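ATP phosphoribosyltransferase regulatory subunit (Thermotoga maritima, PDB 1USY) is probably required for the first step of histidine biosynthesis and may allow histidine to feed back on ATP phosphoribosyltransferase activity. Local coordinates at residues D105-L110 against S209-E214; I112-A117 against E214-V219; F239-T244 against L249-G254; E190-M195 against V221-T226; K19-F24 against L93-V98. One frame throughout, in Å; residues are numbered along the deposited sequence.

Contact 1: D105-L110 against S209-E214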
# COMPACT_ATOMS: atom_id res chain seq x y z
N ASP B 105 -25.50 36.54 -3.67
CA ASP B 105 -24.26 35.78 -3.84
C ASP B 105 -24.49 34.44 -4.51
O ASP B 105 -23.69 34.04 -5.37
CB ASP B 105 -23.56 35.58 -2.51
CG ASP B 105 -22.82 36.81 -2.09
OD1 ASP B 105 -22.08 37.36 -2.92
OD2 ASP B 105 -22.94 37.32 -0.96
N SER B 106 -25.58 33.76 -4.14
CA SER B 106 -25.95 32.49 -4.73
C SER B 106 -26.36 32.72 -6.16
O SER B 106 -25.99 31.94 -7.04
CB SER B 106 -27.11 31.82 -3.99
OG SER B 106 -26.85 31.69 -2.62
N LEU B 107 -27.13 33.78 -6.39
CA LEU B 107 -27.54 34.12 -7.77
C LEU B 107 -26.38 34.38 -8.75
O LEU B 107 -26.45 33.93 -9.89
CB LEU B 107 -28.53 35.27 -7.78
CG LEU B 107 -29.75 35.05 -6.86
CD1 LEU B 107 -30.45 36.38 -6.50
CD2 LEU B 107 -30.73 34.05 -7.48
N GLU B 108 -25.33 35.05 -8.29
CA GLU B 108 -24.12 35.28 -9.07
C GLU B 108 -23.46 33.96 -9.47
O GLU B 108 -23.07 33.79 -10.64
CB GLU B 108 -23.16 36.18 -8.29
CG GLU B 108 -21.74 36.24 -8.85
CD GLU B 108 -21.07 37.57 -8.59
OE1 GLU B 108 -21.44 38.57 -9.24
OE2 GLU B 108 -20.15 37.62 -7.75
N VAL B 109 -23.34 33.03 -8.53
CA VAL B 109 -22.86 31.68 -8.87
C VAL B 109 -23.76 31.07 -9.94
O VAL B 109 -23.29 30.72 -11.01
CB VAL B 109 -22.77 30.75 -7.65
CG1 VAL B 109 -22.40 29.30 -8.10
CG2 VAL B 109 -21.78 31.31 -6.61
N LEU B 110 -25.05 31.00 -9.67
CA LEU B 110 -25.99 30.40 -10.61
C LEU B 110 -25.81 31.01 -11.97
O LEU B 110 -25.86 30.31 -12.98
CB LEU B 110 -27.43 30.67 -10.18
CG LEU B 110 -28.20 29.56 -9.48
CD1 LEU B 110 -29.59 30.03 -9.42
CD2 LEU B 110 -28.09 28.24 -10.20
N SER B 209 -35.92 31.43 -9.46
CA SER B 209 -36.76 31.25 -10.66
C SER B 209 -36.84 32.53 -11.52
O SER B 209 -36.55 32.48 -12.72
CB SER B 209 -38.18 30.89 -10.24
OG SER B 209 -38.19 29.64 -9.60
N SER B 210 -37.21 33.64 -10.89
CA SER B 210 -37.32 34.94 -11.56
C SER B 210 -36.01 35.34 -12.19
O SER B 210 -35.92 35.59 -13.40
CB SER B 210 -37.70 36.03 -10.56
OG SER B 210 -39.10 36.20 -10.53
N PHE B 211 -35.01 35.39 -11.36
CA PHE B 211 -33.69 35.79 -11.81
C PHE B 211 -33.28 34.99 -13.06
O PHE B 211 -32.88 35.55 -14.08
CB PHE B 211 -32.66 35.57 -10.70
CG PHE B 211 -31.26 35.96 -11.14
CD1 PHE B 211 -30.39 34.99 -11.62
CD2 PHE B 211 -30.85 37.30 -11.07
CE1 PHE B 211 -29.10 35.34 -12.03
CE2 PHE B 211 -29.56 37.66 -11.48
CZ PHE B 211 -28.69 36.68 -11.96
N LEU B 212 -33.39 33.67 -12.97
CA LEU B 212 -33.00 32.78 -14.08
C LEU B 212 -33.91 32.98 -15.32
O LEU B 212 -33.42 33.09 -16.45
CB LEU B 212 -33.08 31.31 -13.65
CG LEU B 212 -32.02 30.92 -12.62
CD1 LEU B 212 -31.92 29.41 -12.39
CD2 LEU B 212 -30.60 31.37 -13.00
N GLN B 213 -35.20 33.03 -15.09
CA GLN B 213 -36.19 33.18 -16.18
C GLN B 213 -35.97 34.48 -16.98
O GLN B 213 -35.98 34.48 -18.22
CB GLN B 213 -37.61 33.20 -15.64
CG GLN B 213 -38.38 31.93 -15.97
CD GLN B 213 -39.74 31.84 -15.27
OE1 GLN B 213 -40.10 32.75 -14.53
NE2 GLN B 213 -40.51 30.79 -15.47
N GLU B 214 -35.77 35.58 -16.29
CA GLU B 214 -35.57 36.86 -16.98
C GLU B 214 -34.28 36.90 -17.82
O GLU B 214 -34.30 37.32 -18.99
CB GLU B 214 -35.44 38.04 -16.05

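Contact 2: I112-A117 against E214-V219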
# COMPACT_ATOMS: atom_id res chain seq x y z
N ILE B 112 -23.32 32.45 -13.55
CA ILE B 112 -22.15 31.93 -14.27
C ILE B 112 -22.29 30.44 -14.69
O ILE B 112 -22.02 30.12 -15.84
CB ILE B 112 -20.88 32.16 -13.44
CG1 ILE B 112 -20.68 33.63 -13.17
CG2 ILE B 112 -19.65 31.60 -14.12
CD1 ILE B 112 -19.67 33.89 -12.08
N ILE B 113 -22.70 29.56 -13.78
CA ILE B 113 -22.82 28.14 -14.09
C ILE B 113 -23.87 27.96 -15.20
O ILE B 113 -23.61 27.29 -16.20
CB ILE B 113 -23.18 27.27 -12.84
CG1 ILE B 113 -22.06 27.16 -11.80
CG2 ILE B 113 -23.54 25.84 -13.26
CD1 ILE B 113 -20.73 27.54 -12.23
N VAL B 114 -25.05 28.55 -15.03
CA VAL B 114 -26.11 28.42 -16.04
C VAL B 114 -25.64 28.99 -17.38
O VAL B 114 -25.76 28.31 -18.41
CB VAL B 114 -27.44 29.13 -15.60
CG1 VAL B 114 -28.43 29.30 -16.78
CG2 VAL B 114 -28.11 28.40 -14.44
N GLU B 115 -25.13 30.23 -17.37
CA GLU B 115 -24.68 30.85 -18.63
C GLU B 115 -23.61 29.97 -19.29
O GLU B 115 -23.64 29.78 -20.53
CB GLU B 115 -24.12 32.24 -18.42
CG GLU B 115 -23.58 32.85 -19.70
CD GLU B 115 -22.94 34.20 -19.49
OE1 GLU B 115 -23.19 34.81 -18.44
OE2 GLU B 115 -22.20 34.66 -20.37
N SER B 116 -22.71 29.44 -18.46
CA SER B 116 -21.69 28.52 -18.94
C SER B 116 -22.29 27.26 -19.54
O SER B 116 -21.81 26.76 -20.56
CB SER B 116 -20.71 28.14 -17.83
OG SER B 116 -20.00 29.29 -17.42
N ALA B 117 -23.33 26.73 -18.90
CA ALA B 117 -23.90 25.46 -19.35
C ALA B 117 -24.68 25.64 -20.66
O ALA B 117 -24.58 24.83 -21.59
CB ALA B 117 -24.75 24.79 -18.25
N GLU B 214 -35.77 35.58 -16.29
CA GLU B 214 -35.57 36.86 -16.98
C GLU B 214 -34.28 36.90 -17.82
O GLU B 214 -34.30 37.32 -18.99
CB GLU B 214 -35.44 38.04 -16.05
N LYS B 215 -33.20 36.47 -17.21
CA LYS B 215 -31.86 36.49 -17.84
C LYS B 215 -31.66 35.33 -18.82
O LYS B 215 -30.89 35.45 -19.80
CB LYS B 215 -30.79 36.39 -16.76
CG LYS B 215 -29.40 36.69 -17.28
CD LYS B 215 -28.79 37.97 -16.72
CE LYS B 215 -27.50 38.34 -17.43
NZ LYS B 215 -27.11 37.33 -18.44
N PHE B 216 -32.28 34.17 -18.70
CA PHE B 216 -32.10 33.06 -19.64
C PHE B 216 -33.41 32.60 -20.27
O PHE B 216 -33.99 31.61 -19.83
CB PHE B 216 -31.38 31.90 -18.95
CG PHE B 216 -30.10 32.29 -18.34
CD1 PHE B 216 -30.01 32.53 -16.99
CD2 PHE B 216 -28.97 32.46 -19.13
CE1 PHE B 216 -28.80 32.89 -16.41
CE2 PHE B 216 -27.77 32.83 -18.57
CZ PHE B 216 -27.68 33.04 -17.20
N PRO B 217 -33.88 33.29 -21.30
CA PRO B 217 -35.19 32.96 -21.90
C PRO B 217 -35.21 31.69 -22.78
O PRO B 217 -36.31 31.30 -23.21
CB PRO B 217 -35.52 34.21 -22.74
CG PRO B 217 -34.18 34.89 -23.01
CD PRO B 217 -33.24 34.47 -21.93
N THR B 218 -34.05 31.08 -23.03
CA THR B 218 -33.97 29.83 -23.79
C THR B 218 -33.64 28.62 -22.91
O THR B 218 -33.42 27.51 -23.43
CB THR B 218 -32.91 29.91 -24.93
OG1 THR B 218 -31.58 29.92 -24.36
CG2 THR B 218 -33.04 31.22 -25.77
N VAL B 219 -33.57 28.80 -21.59
CA VAL B 219 -33.50 27.62 -20.74
C VAL B 219 -34.87 27.45 -20.08
O VAL B 219 -35.56 28.40 -19.84
CB VAL B 219 -32.31 27.60 -19.68
CG1 VAL B 219 -31.08 28.39 -20.15
CG2 VAL B 219 -32.76 28.11 -18.33

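Contact 3: F239-T244 against L249-G254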
# COMPACT_ATOMS: atom_id res chain seq x y z
N PHE B 239 -29.43 23.33 -6.96
CA PHE B 239 -29.73 23.32 -8.38
C PHE B 239 -29.02 22.15 -9.10
O PHE B 239 -27.91 21.77 -8.73
CB PHE B 239 -29.39 24.67 -9.02
CG PHE B 239 -27.91 24.86 -9.24
CD1 PHE B 239 -27.32 24.46 -10.43
CD2 PHE B 239 -27.12 25.40 -8.26
CE1 PHE B 239 -25.98 24.63 -10.65
CE2 PHE B 239 -25.80 25.57 -8.48
CZ PHE B 239 -25.22 25.20 -9.67
N THR B 240 -29.69 21.58 -10.10
CA THR B 240 -29.08 20.65 -11.03
C THR B 240 -29.33 21.13 -12.46
O THR B 240 -30.30 21.86 -12.72
CB THR B 240 -29.66 19.24 -10.79
OG1 THR B 240 -31.09 19.31 -10.76
CG2 THR B 240 -29.30 18.75 -9.37
N ILE B 241 -28.45 20.79 -13.40
CA ILE B 241 -28.65 21.22 -14.81
C ILE B 241 -28.55 20.02 -15.74
O ILE B 241 -27.59 19.21 -15.62
CB ILE B 241 -27.65 22.32 -15.24
CG1 ILE B 241 -27.70 23.52 -14.32
CG2 ILE B 241 -28.02 22.86 -16.59
CD1 ILE B 241 -26.88 24.70 -14.86
N TYR B 242 -29.55 19.89 -16.62
CA TYR B 242 -29.58 18.78 -17.58
C TYR B 242 -29.50 19.30 -19.03
O TYR B 242 -30.07 20.36 -19.40
CB TYR B 242 -30.80 17.88 -17.39
CG TYR B 242 -31.07 17.43 -15.97
CD1 TYR B 242 -31.66 18.30 -15.04
CD2 TYR B 242 -30.73 16.15 -15.52
CE1 TYR B 242 -31.92 17.91 -13.77
CE2 TYR B 242 -30.98 15.76 -14.17
CZ TYR B 242 -31.57 16.66 -13.31
OH TYR B 242 -31.84 16.35 -11.97
N ASP B 243 -28.77 18.56 -19.85
CA ASP B 243 -28.78 18.86 -21.28
C ASP B 243 -29.72 17.85 -21.95
O ASP B 243 -29.49 16.68 -21.84
CB ASP B 243 -27.38 18.79 -21.86
CG ASP B 243 -27.36 18.91 -23.37
OD1 ASP B 243 -28.10 19.77 -23.92
OD2 ASP B 243 -26.62 18.19 -24.10
N THR B 244 -30.78 18.32 -22.61
CA THR B 244 -31.70 17.43 -23.28
C THR B 244 -31.01 16.79 -24.49
O THR B 244 -31.39 15.72 -24.91
CB THR B 244 -33.07 18.11 -23.67
OG1 THR B 244 -32.86 19.25 -24.52
CG2 THR B 244 -33.72 18.71 -22.48
N LEU B 249 -26.94 14.94 -16.97
CA LEU B 249 -26.80 15.91 -15.91
C LEU B 249 -25.48 16.59 -16.14
O LEU B 249 -24.45 15.94 -16.27
CB LEU B 249 -26.72 15.19 -14.57
CG LEU B 249 -27.10 15.84 -13.23
CD1 LEU B 249 -26.83 14.87 -12.07
CD2 LEU B 249 -26.37 17.11 -12.95
N VAL B 250 -25.48 17.91 -16.13
CA VAL B 250 -24.37 18.67 -16.70
C VAL B 250 -23.75 19.65 -15.68
O VAL B 250 -22.63 20.09 -15.84
CB VAL B 250 -24.91 19.33 -17.99
CG1 VAL B 250 -24.49 20.76 -18.14
CG2 VAL B 250 -24.54 18.47 -19.18
N ALA B 251 -24.47 19.92 -14.60
CA ALA B 251 -24.05 20.90 -13.62
C ALA B 251 -24.84 20.66 -12.34
O ALA B 251 -25.92 20.09 -12.40
CB ALA B 251 -24.29 22.31 -14.18
N ALA B 252 -24.30 21.05 -11.20
CA ALA B 252 -24.97 20.88 -9.89
C ALA B 252 -24.24 21.76 -8.92
O ALA B 252 -23.00 21.88 -9.03
CB ALA B 252 -24.94 19.45 -9.38
N GLY B 253 -25.00 22.38 -8.01
CA GLY B 253 -24.48 23.26 -7.00
C GLY B 253 -25.46 23.53 -5.89
O GLY B 253 -26.43 22.80 -5.77
N GLY B 254 -25.19 24.53 -5.05
CA GLY B 254 -26.12 24.87 -3.99
C GLY B 254 -25.58 25.59 -2.79
O GLY B 254 -24.39 25.76 -2.63

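Contact 4: E190-M195 against V221-T226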
# COMPACT_ATOMS: atom_id res chain seq x y z
N GLU B 190 -44.26 29.27 -11.84
CA GLU B 190 -45.51 29.99 -11.71
C GLU B 190 -46.35 29.32 -10.63
O GLU B 190 -47.09 30.00 -9.93
CB GLU B 190 -46.21 30.06 -13.08
CG GLU B 190 -45.45 30.93 -14.13
CD GLU B 190 -44.18 30.29 -14.73
OE1 GLU B 190 -43.47 30.96 -15.53
OE2 GLU B 190 -43.86 29.11 -14.42
N HIS B 191 -46.15 28.02 -10.45
CA HIS B 191 -46.94 27.24 -9.48
C HIS B 191 -46.48 27.48 -8.06
O HIS B 191 -47.13 27.00 -7.12
CB HIS B 191 -46.85 25.72 -9.73
CG HIS B 191 -47.49 25.27 -11.02
ND1 HIS B 191 -46.77 25.10 -12.18
CD2 HIS B 191 -48.77 24.91 -11.30
CE1 HIS B 191 -47.58 24.67 -13.13
NE2 HIS B 191 -48.80 24.54 -12.63
N LEU B 192 -45.37 28.18 -7.88
CA LEU B 192 -44.81 28.40 -6.54
C LEU B 192 -45.78 29.06 -5.53
O LEU B 192 -45.62 28.87 -4.33
CB LEU B 192 -43.50 29.19 -6.58
CG LEU B 192 -42.23 28.49 -7.01
CD1 LEU B 192 -41.23 29.55 -7.48
CD2 LEU B 192 -41.64 27.65 -5.86
N LYS B 193 -46.76 29.81 -6.01
CA LYS B 193 -47.78 30.40 -5.14
C LYS B 193 -48.88 29.39 -4.71
O LYS B 193 -49.41 29.47 -3.60
CB LYS B 193 -48.42 31.61 -5.81
CG LYS B 193 -47.53 32.82 -5.85
CD LYS B 193 -48.38 34.09 -5.89
CE LYS B 193 -48.24 34.92 -4.59
NZ LYS B 193 -48.25 36.41 -4.85
N THR B 194 -49.23 28.47 -5.60
CA THR B 194 -50.06 27.31 -5.29
C THR B 194 -49.48 26.46 -4.13
O THR B 194 -50.22 25.78 -3.41
CB THR B 194 -50.17 26.39 -6.56
OG1 THR B 194 -50.46 27.19 -7.72
CG2 THR B 194 -51.35 25.39 -6.48
N MET B 195 -48.16 26.50 -3.96
CA MET B 195 -47.48 25.55 -3.08
C MET B 195 -47.52 25.99 -1.61
O MET B 195 -47.34 27.17 -1.31
CB MET B 195 -46.04 25.32 -3.54
CG MET B 195 -45.90 24.73 -4.95
SD MET B 195 -44.30 23.98 -5.29
CE MET B 195 -43.89 24.74 -6.82
N VAL B 221 -36.50 26.77 -16.77
CA VAL B 221 -36.29 26.73 -15.32
C VAL B 221 -37.42 25.98 -14.65
O VAL B 221 -38.58 26.38 -14.78
CB VAL B 221 -36.09 28.14 -14.65
CG1 VAL B 221 -34.81 28.77 -15.13
CG2 VAL B 221 -37.22 29.07 -14.97
N GLU B 222 -37.10 24.89 -13.95
CA GLU B 222 -38.15 24.13 -13.29
C GLU B 222 -37.90 23.88 -11.80
O GLU B 222 -36.79 23.99 -11.30
CB GLU B 222 -38.52 22.83 -14.02
CG GLU B 222 -37.63 22.49 -15.18
CD GLU B 222 -38.26 21.57 -16.20
OE1 GLU B 222 -38.61 22.07 -17.29
OE2 GLU B 222 -38.32 20.35 -15.96
N ILE B 223 -38.95 23.57 -11.11
CA ILE B 223 -38.90 23.50 -9.68
C ILE B 223 -39.16 22.07 -9.27
O ILE B 223 -40.13 21.47 -9.72
CB ILE B 223 -39.98 24.42 -9.11
CG1 ILE B 223 -39.71 25.90 -9.48
CG2 ILE B 223 -40.17 24.14 -7.62
CD1 ILE B 223 -38.79 26.69 -8.53
N ASP B 224 -38.29 21.51 -8.45
CA ASP B 224 -38.42 20.10 -8.00
C ASP B 224 -37.86 19.94 -6.59
O ASP B 224 -36.68 20.08 -6.36
CB ASP B 224 -37.68 19.16 -8.95
CG ASP B 224 -37.83 17.68 -8.56
OD1 ASP B 224 -37.88 17.35 -7.33
OD2 ASP B 224 -37.90 16.79 -9.44
N LEU B 225 -38.75 19.66 -5.67
CA LEU B 225 -38.45 19.60 -4.24
C LEU B 225 -38.21 18.17 -3.72
O LEU B 225 -38.22 17.94 -2.49
CB LEU B 225 -39.60 20.24 -3.49
CG LEU B 225 -39.78 21.76 -3.47
CD1 LEU B 225 -38.83 22.56 -4.39
CD2 LEU B 225 -41.22 22.08 -3.81
N THR B 226 -38.11 17.23 -4.67
CA THR B 226 -37.70 15.92 -4.17
C THR B 226 -36.17 15.99 -3.93
O THR B 226 -35.61 17.04 -3.68
CB THR B 226 -38.11 14.85 -5.21
OG1 THR B 226 -37.53 15.11 -6.47
CG2 THR B 226 -39.63 14.80 -5.42

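Contact 5: K19-F24 against L93-V98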
# COMPACT_ATOMS: atom_id res chain seq x y z
N LYS B 19 -16.69 38.62 -12.15
CA LYS B 19 -17.49 38.58 -10.97
C LYS B 19 -16.56 38.56 -9.75
O LYS B 19 -17.02 38.44 -8.62
CB LYS B 19 -18.41 37.36 -11.01
CG LYS B 19 -19.48 37.40 -12.12
CD LYS B 19 -20.29 38.70 -12.12
CE LYS B 19 -21.72 38.51 -12.68
NZ LYS B 19 -22.50 39.76 -12.41
N GLY B 20 -15.26 38.70 -9.98
CA GLY B 20 -14.32 38.71 -8.89
C GLY B 20 -13.97 37.35 -8.32
O GLY B 20 -13.46 37.29 -7.21
N PHE B 21 -14.21 36.26 -9.05
CA PHE B 21 -13.70 34.98 -8.60
C PHE B 21 -12.24 34.85 -9.01
O PHE B 21 -11.85 35.31 -10.08
CB PHE B 21 -14.49 33.80 -9.15
CG PHE B 21 -15.89 33.75 -8.69
CD1 PHE B 21 -16.85 34.62 -9.24
CD2 PHE B 21 -16.26 32.86 -7.69
CE1 PHE B 21 -18.15 34.59 -8.79
CE2 PHE B 21 -17.55 32.82 -7.22
CZ PHE B 21 -18.51 33.68 -7.78
N SER B 22 -11.45 34.21 -8.17
CA SER B 22 -10.04 34.12 -8.40
C SER B 22 -9.63 32.63 -8.56
O SER B 22 -10.31 31.74 -8.03
CB SER B 22 -9.34 34.90 -7.27
OG SER B 22 -8.38 34.10 -6.67
N PRO B 23 -8.56 32.32 -9.30
CA PRO B 23 -8.29 30.94 -9.67
C PRO B 23 -7.78 30.12 -8.49
O PRO B 23 -7.14 30.63 -7.57
CB PRO B 23 -7.23 31.06 -10.78
CG PRO B 23 -6.80 32.53 -10.81
CD PRO B 23 -7.52 33.25 -9.76
N PHE B 24 -8.16 28.86 -8.44
CA PHE B 24 -7.78 28.01 -7.31
C PHE B 24 -7.31 26.69 -7.89
O PHE B 24 -8.14 25.89 -8.29
CB PHE B 24 -8.98 27.82 -6.38
CG PHE B 24 -8.73 26.88 -5.26
CD1 PHE B 24 -8.17 27.33 -4.08
CD2 PHE B 24 -9.05 25.53 -5.37
CE1 PHE B 24 -7.92 26.45 -3.01
CE2 PHE B 24 -8.81 24.64 -4.33
CZ PHE B 24 -8.25 25.10 -3.15
N LEU B 93 -15.61 22.21 -13.89
CA LEU B 93 -15.47 23.65 -13.75
C LEU B 93 -16.32 24.08 -12.60
O LEU B 93 -17.44 23.65 -12.49
CB LEU B 93 -15.92 24.38 -15.02
CG LEU B 93 -15.17 24.01 -16.29
CD1 LEU B 93 -15.53 24.92 -17.51
CD2 LEU B 93 -13.67 24.03 -16.06
N GLY B 94 -15.82 24.95 -11.72
CA GLY B 94 -16.65 25.39 -10.61
C GLY B 94 -16.33 26.66 -9.86
O GLY B 94 -15.29 27.30 -10.05
N LEU B 95 -17.27 27.04 -9.01
CA LEU B 95 -17.16 28.27 -8.25
C LEU B 95 -17.41 27.92 -6.81
O LEU B 95 -18.00 26.90 -6.48
CB LEU B 95 -18.16 29.32 -8.70
CG LEU B 95 -18.33 29.58 -10.19
CD1 LEU B 95 -19.62 30.41 -10.49
CD2 LEU B 95 -17.08 30.25 -10.74
N GLU B 96 -16.96 28.81 -5.93
CA GLU B 96 -17.10 28.64 -4.51
C GLU B 96 -17.01 30.05 -3.89
O GLU B 96 -16.00 30.74 -4.06
CB GLU B 96 -15.97 27.74 -4.05
CG GLU B 96 -16.34 26.72 -3.02
CD GLU B 96 -17.47 25.80 -3.44
OE1 GLU B 96 -18.55 25.95 -2.86
OE2 GLU B 96 -17.27 24.92 -4.32
N LYS B 97 -18.09 30.51 -3.25
CA LYS B 97 -18.07 31.75 -2.45
C LYS B 97 -18.40 31.49 -0.96
O LYS B 97 -19.49 31.08 -0.62
CB LYS B 97 -19.00 32.81 -3.02
CG LYS B 97 -19.37 33.90 -2.05
CD LYS B 97 -18.78 35.27 -2.35
CE LYS B 97 -19.22 36.25 -1.23
NZ LYS B 97 -18.80 37.65 -1.37
N VAL B 98 -17.41 31.70 -0.10
CA VAL B 98 -17.61 31.54 1.33
C VAL B 98 -16.99 32.76 1.98
O VAL B 98 -15.77 32.94 1.87
CB VAL B 98 -16.86 30.31 1.91
CG1 VAL B 98 -17.17 30.14 3.39
CG2 VAL B 98 -17.16 29.05 1.13

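Contact 1: D105-L110 against S209-E214
Phe211 presents one face of its ring to Leu107. CB of Leu107 stands 4.2 Å from the centroid of the Phe211 ring and only 6° off the ring normal, a CH-pi contact over the middle of the face. The leucine branch continues toward the base of the same aromatic side chain, Leu107 CD2 lying 4.1 Å from Phe211 CB; the two side chains lie alongside each other, pointing opposite ways. Farther out on the ring, Phe211 CE1 comes within 3.7 Å of Leu107 O. The ring gets there because CG of Phe211 is set opposite the backbone N (chi1 180°), which carries it out from its own helix. The second pair lies beside the first. Leu110 CD1 faces the fork of Leu212, 3.8 Å from Leu212 CD1 and 4.0 Å from Leu212 CD2, and these two side chains are set roughly perpendicular. Every side-chain pair here is apolar. In the next shell Leu212 also rests on Val114 of helix 103-120 and on Val127 and Ile129 of strand 125-131, while Ser106 OG bonds Glu255 and Glu108 is salt-bridged to Lys72, tying helix 103-120 to two strands. The contact thus joins helices 103-120 and 199-215 where both pack on one face of the mixed sheet, as expected of the class II aminoacyl-tRNA synthetase fold to which this protein belongs.

Contact 2: I112-A117 against E214-V219
A type I beta turn from Phe216 to Val219 follows the end of helix 199-215, and Phe216 and Val219, at its two ends, are what this connection toward strand 220-223 sets against Val114 and Glu115 of helix 103-120. Phe216 is the first residue to leave helical backbone angles, and its side chain points to the other helix. One ring face receives Val114: CG1 of the valine lies 3.5 Å from the centroid of the Phe216 ring, 10° off the normal, a CH-pi contact centred on the face. The methyl is placed there by a first torsion that sets Val114 CG1 opposite the backbone N (chi1 166°). The opposite face of the ring carries Lys215 CG, 3.9 Å above its plane and displaced toward the rim, so the ring is held between Val114 of helix 103-120 and the residue just before it in the chain. Val114 CG1 also reaches Val219 CG1 at 4.4 Å, which brings the far end of the turn into the same apolar cluster, and both valines also touch Val127 of strand 125-131. Glu115 sends its carboxylate elsewhere, to a salt bridge with Lys15 of helix 6-16. The start of its side chain stays with the aromatic ring, Glu115 CB lying 3.7 Å from Phe216 CE2.

Contact 3: F239-T244 against L249-G254
The ring of Phe239 lies with one face over the backbone of Gly253 and the peptide carbon of Ala252, both on the partner strand of an antiparallel beta hairpin; it is modelled too close to Gly253, and its exact spacing is doubtful. A first torsion of 77° tucks CG in over the main chain, flanked by N and C, and turns the ring across to the next strand. The second ring, of Tyr242, crosses Leu249 obliquely, CE2 of the tyrosine 4.0 Å from Leu249 CG, while its hydroxyl bonds Glu128. Substituting an alanine for Phe239 would probably open a gap between Gly253 and Leu110 and Ile113 of helix 103-120, which the ring now fills. The pairing is evident from its bonds: Gly253 N gives a hydrogen bond of 3.1 Å to Phe239 O, with 161° at the hydrogen, and Phe239 N returns one of 3.3 Å to Gly253 O. Thr240 faces Ala252 as a non-hydrogen-bonded pair. Next, Ile241 N donates to Ala251 O at 2.8 Å, but Ile241 O is met by two donors, Val250 N and, weakly, Ala251 N. This is a classic beta bulge, and it shifts the register by one residue so that Tyr242 pairs with Leu249. Past the bulge, Asp243 CB lies 3.9 Å from Val250 CG2.

Contact 4: E190-M195 against V221-T226
Leu192 and Ile223 are the backbone's nearest pair, with Leu192 CA 8.3 Å from Ile223 CA, too far for the main chains to pair, so side chains bridge the distance between the loop 190-195 and the end of strand 220-223. Leu192 presents its fork to the tip of the isoleucine: Ile223 CD1 is 3.9 Å from Leu192 CD1 and 4.0 Å from Leu192 CD2, the one side chain lying crosswise to the other. Met195 comes in beside them. Its chain bends at the thioether (chi3 -130°), which directs CE to Ile223 CG2 at 3.9 Å, while Met195 SD meets Leu225 CD2, also at 3.9 Å. Ile223 is therefore gripped on two branches, by a leucine and by a methionine methyl. An alanine in place of Leu192 has neither methyl for Ile223 CD1 to meet, and a gap would probably open there and beside Leu205. Around Leu225 the chain makes an Asx turn, from Asp224 to Thr226: Thr226 N donates to Asp224 OD1 at 2.7 Å, 152° at the hydrogen, and the other carboxylate oxygen is salt-bridged to Arg187 and to Lys157, a residue of the histidine pocket. Among its neighbours, the contact sits beside helix 199-215, where Leu192 touches Leu205 and Ile223 touches Ser209; Leu225 rests on Ile179 of helix 174-185, and strand 220-223 is paired with strand 125-131 at one end of the sheet.

Contact 5: K19-F24 against L93-V98
Phe21 carries its half of this contact alone, and its side chain can be followed outward to Leu95, Glu96 and Lys97. CB points toward strand 86-98, and the first torsion (chi1 -64°) puts CG opposite the carbonyl carbon, which brings one long side of the ring up to the strand. On that side CD2 is the first atom to meet a partner: Phe21 CD2 lies 4.1 Å from both Leu95 CB and Leu95 CD2. CE2, one atom farther, makes the nearest approach, with Phe21 CE2 at 3.8 Å from Leu95 CB. The same carbon has Glu96 O 4.1 Å away, near the ring plane and so at the edge, and Lys97 CB at 4.4 Å. Over one face sits Leu95 CD2, 4.3 Å from the centroid of the Phe21 ring and 17° off its normal, a CH-pi contact displaced toward the rim; the two side chains cross at about a right angle. Lys19 CB lies in plane at another part of the ring edge. On the other long side of the ring, Phe21 CE1 packs against Ile112 of helix 103-120. The polar end of Glu96 turns away and bonds the hydroxyl of Tyr256. In the sheet, strand 71-83 runs between the two segments, parallel to strand 22-23 and bonded to it through Ser22, so the contact reaches across that strand. Helices 6-16 and 103-120 both touch Phe21 and Leu95, through Ala16, Ile112 and Ile113, while Pro23 and Phe24 pack on Leu4 and Met1 of the second subunit.

Overall arrangement
From the N terminus, contact 5 closes first, returning strand 86-98 to the segment around strand 22-23. Helix 103-120 follows and starts the two longest loops: contacts 1 and 2 both bring back helix 199-215 or its end, share Glu214, and cross along the chain. Contact 4 crosses both, since its loop opens before helix 199-215 and closes after it on strand 220-223. Contact 3, a local hairpin, closes last and in series. Helix 103-120 is the common element: Ile113 touches Leu95 of contact 5 and Phe239, Ile241 and Ala251 of contact 3. Contacts 4 and 5, at opposite ends of the sheet, lie about 29 Å apart between centres.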